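PDB 2UWJ: type 3 secretion system chaperone PscG from Pseudomonas aeruginosa, which acts with PscE as a cytoplasmic chaperone that keeps the needle protein PscF from polymerising before the type III secretion needle is assembled. Local coordinates for residues C27-L32 with R42-S47. Sequence-based numbering, arbitrary orientation.
Sequences CIAEWL and RLIRIS
Ala-29 faces Ile-44 and Arg-45 where helices 22-34 and 38-51, consecutive antiparallel helices of a TPR-like helical array, pack side by side. The axes of the short segments approach to 9.0 Å, with 156° between their N-to-C directions, and the small Ala-29 side chain lies where the backbones come nearest. Its CB meets CG2 of Ile-44 at 4.1 Å and, on the neighbouring side chain, CG of Arg-45 at 3.9 Å; the same methyl also lies over one face of the guanidinium. Ile-44 points its other branch at Leu-32: CG1 stands anti to the carbonyl carbon (chi1 -69°), and CD1 beyond it presses on Leu-32 CD1 at 3.4 Å, tight for two methyls, with the two side chains crossing at about a right angle. Leu-32 in turn rests on Ile-6 of helix 4-17, which joins the pair to the preceding helix. Arg-45 stretches across the partly exposed flank, extended from CG to NE, and its NE forms a salt bridge with Glu-33, one turn past Ala-29. Glu-30 crosses it at about a right angle, with CG 3.4 Å from Arg-45 NH2 and its carboxylate tilted only 23° from the guanidinium plane. The carboxylate is too far for a direct salt bridge; instead water 1, in plane at the guanidinium edge, accepts from Arg-45 NH1 and donates to Glu-30 OE2 at 2.6 Å.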
ATOM      1  N   CYS C  27       3.914 -18.037  14.181  1.00 24.47           N
ATOM      2  CA  CYS C  27       5.344 -17.958  14.515  1.00 25.16           C
ATOM      3  C   CYS C  27       5.848 -16.562  14.235  1.00 24.71           C
ATOM      4  O   CYS C  27       6.659 -16.008  14.983  1.00 24.13           O
ATOM      5  CB  CYS C  27       6.169 -18.945  13.662  1.00 29.35           C
ATOM      6  SG  CYS C  27       5.909 -20.682  14.066  1.00 33.85           S
ATOM      7  N   ILE C  28       5.368 -15.961  13.148  1.00 22.30           N
ATOM      8  CA  ILE C  28       5.833 -14.611  12.849  1.00 22.70           C
ATOM      9  C   ILE C  28       5.293 -13.596  13.840  1.00 25.07           C
ATOM     10  O   ILE C  28       6.008 -12.693  14.266  1.00 21.42           O
ATOM     11  CB  ILE C  28       5.482 -14.195  11.393  1.00 25.03           C
ATOM     12  CG1 ILE C  28       6.343 -15.061  10.421  1.00 25.95           C
ATOM     13  CG2 ILE C  28       5.775 -12.655  11.200  1.00 19.96           C
ATOM     14  CD1 ILE C  28       5.869 -15.088   8.934  1.00 25.07           C
ATOM     15  N   ALA C  29       4.030 -13.751  14.238  1.00 23.84           N
ATOM     16  CA  ALA C  29       3.460 -12.808  15.200  1.00 23.41           C
ATOM     17  C   ALA C  29       4.219 -12.848  16.533  1.00 22.23           C
ATOM     18  O   ALA C  29       4.462 -11.798  17.146  1.00 22.51           O
ATOM     19  CB  ALA C  29       1.968 -13.120  15.458  1.00 19.80           C
ATOM     20  N   GLU C  30       4.543 -14.042  17.002  1.00 21.71           N
ATOM     21  CA  GLU C  30       5.276 -14.192  18.291  1.00 26.74           C
ATOM     22  C   GLU C  30       6.631 -13.493  18.206  1.00 25.94           C
ATOM     23  O   GLU C  30       7.032 -12.715  19.099  1.00 28.59           O
ATOM     24  CB  GLU C  30       5.479 -15.677  18.624  1.00 25.33           C
ATOM     25  CG  GLU C  30       4.249 -16.203  19.192  1.00 38.69           C
ATOM     26  CD  GLU C  30       4.320 -17.699  19.501  1.00 49.95           C
ATOM     27  OE1 GLU C  30       5.457 -18.207  19.645  1.00 48.16           O
ATOM     28  OE2 GLU C  30       3.226 -18.321  19.611  1.00 48.69           O
ATOM     29  N   TRP C  31       7.317 -13.726  17.103  1.00 25.50           N
ATOM     30  CA  TRP C  31       8.612 -13.047  16.872  1.00 25.68           C
ATOM     31  C   TRP C  31       8.434 -11.513  16.797  1.00 27.16           C
ATOM     32  O   TRP C  31       9.224 -10.783  17.379  1.00 24.46           O
ATOM     33  CB  TRP C  31       9.209 -13.620  15.598  1.00 27.55           C
ATOM     34  CG  TRP C  31      10.408 -12.920  15.099  1.00 33.34           C
ATOM     35  CD1 TRP C  31      11.680 -12.941  15.633  1.00 37.51           C
ATOM     36  CD2 TRP C  31      10.484 -12.160  13.906  1.00 35.39           C
ATOM     37  NE1 TRP C  31      12.538 -12.234  14.818  1.00 36.75           N
ATOM     38  CE2 TRP C  31      11.824 -11.749  13.751  1.00 33.92           C
ATOM     39  CE3 TRP C  31       9.539 -11.783  12.939  1.00 43.56           C
ATOM     40  CZ2 TRP C  31      12.246 -10.985  12.681  1.00 41.87           C
ATOM     41  CZ3 TRP C  31       9.955 -11.013  11.859  1.00 44.08           C
ATOM     42  CH2 TRP C  31      11.306 -10.623  11.741  1.00 50.01           C
ATOM     43  N   LEU C  32       7.398 -11.003  16.102  1.00 23.80           N
ATOM     44  CA  LEU C  32       7.151  -9.556  16.038  1.00 23.34           C
ATOM     45  C   LEU C  32       6.920  -8.993  17.454  1.00 23.43           C
ATOM     46  O   LEU C  32       7.310  -7.863  17.757  1.00 24.97           O
ATOM     47  CB  LEU C  32       5.926  -9.222  15.163  1.00 21.79           C
ATOM     48  CG  LEU C  32       6.182  -9.401  13.663  1.00 24.96           C
ATOM     49  CD1 LEU C  32       4.812  -9.377  12.959  1.00 23.31           C
ATOM     50  CD2 LEU C  32       7.119  -8.252  13.137  1.00 25.75           C
ATOM     51  N   ARG C  42      -0.643  -8.210  16.690  1.00 19.68           N
ATOM     52  CA  ARG C  42      -2.035  -8.347  17.124  1.00 18.86           C
ATOM     53  C   ARG C  42      -2.952  -8.473  15.894  1.00 20.20           C
ATOM     54  O   ARG C  42      -3.839  -9.330  15.848  1.00 20.83           O
ATOM     55  CB  ARG C  42      -2.386  -7.143  18.008  1.00 24.08           C
ATOM     56  CG  ARG C  42      -3.786  -7.171  18.598  1.00 33.28           C
ATOM     57  CD  ARG C  42      -3.933  -8.320  19.512  1.00 33.11           C
ATOM     58  NE  ARG C  42      -2.907  -8.338  20.562  1.00 42.33           N
ATOM     59  CZ  ARG C  42      -2.902  -7.632  21.701  1.00 40.68           C
ATOM     60  NH1 ARG C  42      -3.875  -6.778  22.026  1.00 33.23           N
ATOM     61  NH2 ARG C  42      -1.887  -7.833  22.558  1.00 43.86           N
ATOM     62  N   LEU C  43      -2.740  -7.616  14.903  1.00 21.40           N
ATOM     63  CA  LEU C  43      -3.441  -7.715  13.609  1.00 20.49           C
ATOM     64  C   LEU C  43      -3.327  -9.132  13.008  1.00 23.85           C
ATOM     65  O   LEU C  43      -4.324  -9.764  12.577  1.00 21.49           O
ATOM     66  CB  LEU C  43      -2.812  -6.714  12.594  1.00 20.90           C
ATOM     67  CG  LEU C  43      -3.283  -6.920  11.134  1.00 21.54           C
ATOM     68  CD1 LEU C  43      -4.784  -6.723  11.137  1.00 22.14           C
ATOM     69  CD2 LEU C  43      -2.638  -5.873  10.148  1.00 19.77           C
ATOM     70  N   ILE C  44      -2.115  -9.658  12.962  1.00 20.53           N
ATOM     71  CA  ILE C  44      -1.903 -10.995  12.377  1.00 19.65           C
ATOM     72  C   ILE C  44      -2.606 -12.093  13.168  1.00 19.50           C
ATOM     73  O   ILE C  44      -3.274 -12.964  12.593  1.00 22.63           O
ATOM     74  CB  ILE C  44      -0.358 -11.309  12.272  1.00 18.29           C
ATOM     75  CG1 ILE C  44       0.288 -10.397  11.181  1.00 17.93           C
ATOM     76  CG2 ILE C  44      -0.138 -12.794  11.931  1.00 18.06           C
ATOM     77  CD1 ILE C  44       1.886 -10.121  11.450  1.00 20.72           C
ATOM     78  N   ARG C  45      -2.475 -12.035  14.482  1.00 21.78           N
ATOM     79  CA  ARG C  45      -3.109 -13.003  15.377  1.00 24.81           C
ATOM     80  C   ARG C  45      -4.618 -12.988  15.141  1.00 21.58           C
ATOM     81  O   ARG C  45      -5.240 -14.030  14.991  1.00 23.53           O
ATOM     82  CB  ARG C  45      -2.842 -12.592  16.839  1.00 23.41           C
ATOM     83  CG  ARG C  45      -1.432 -13.004  17.393  1.00 23.21           C
ATOM     84  CD  ARG C  45      -1.342 -12.664  18.859  1.00 26.00           C
ATOM     85  NE  ARG C  45       0.002 -12.896  19.406  1.00 30.50           N
ATOM     86  CZ  ARG C  45       0.486 -14.103  19.695  1.00 37.58           C
ATOM     87  NH1 ARG C  45      -0.273 -15.169  19.472  1.00 35.49           N
ATOM     88  NH2 ARG C  45       1.701 -14.252  20.243  1.00 33.87           N
ATOM     89  N   ILE C  46      -5.193 -11.784  15.146  1.00 19.06           N
ATOM     90  CA  ILE C  46      -6.652 -11.649  14.962  1.00 21.71           C
ATOM     91  C   ILE C  46      -7.153 -12.129  13.563  1.00 25.18           C
ATOM     92  O   ILE C  46      -8.141 -12.877  13.438  1.00 22.46           O
ATOM     93  CB  ILE C  46      -7.067 -10.215  15.208  1.00 17.96           C
ATOM     94  CG1 ILE C  46      -6.948  -9.942  16.717  1.00 20.35           C
ATOM     95  CG2 ILE C  46      -8.539  -9.999  14.701  1.00 20.11           C
ATOM     96  CD1 ILE C  46      -7.015  -8.454  17.114  1.00 22.39           C
ATOM     97  N   SER C  47      -6.431 -11.734  12.521  1.00 24.03           N
ATOM     98  CA  SER C  47      -6.788 -12.137  11.183  1.00 23.05           C
ATOM     99  C   SER C  47      -6.709 -13.669  11.061  1.00 24.07           C
ATOM    100  O   SER C  47      -7.612 -14.318  10.479  1.00 21.50           O
ATOM    101  CB  SER C  47      -5.858 -11.483  10.149  1.00 18.39           C
ATOM    102  OG  SER C  47      -6.142 -11.979   8.849  1.00 19.61           O
TER
HETATM  103  O   HOH W   1       1.083 -17.559  20.937  1.00 47.80           O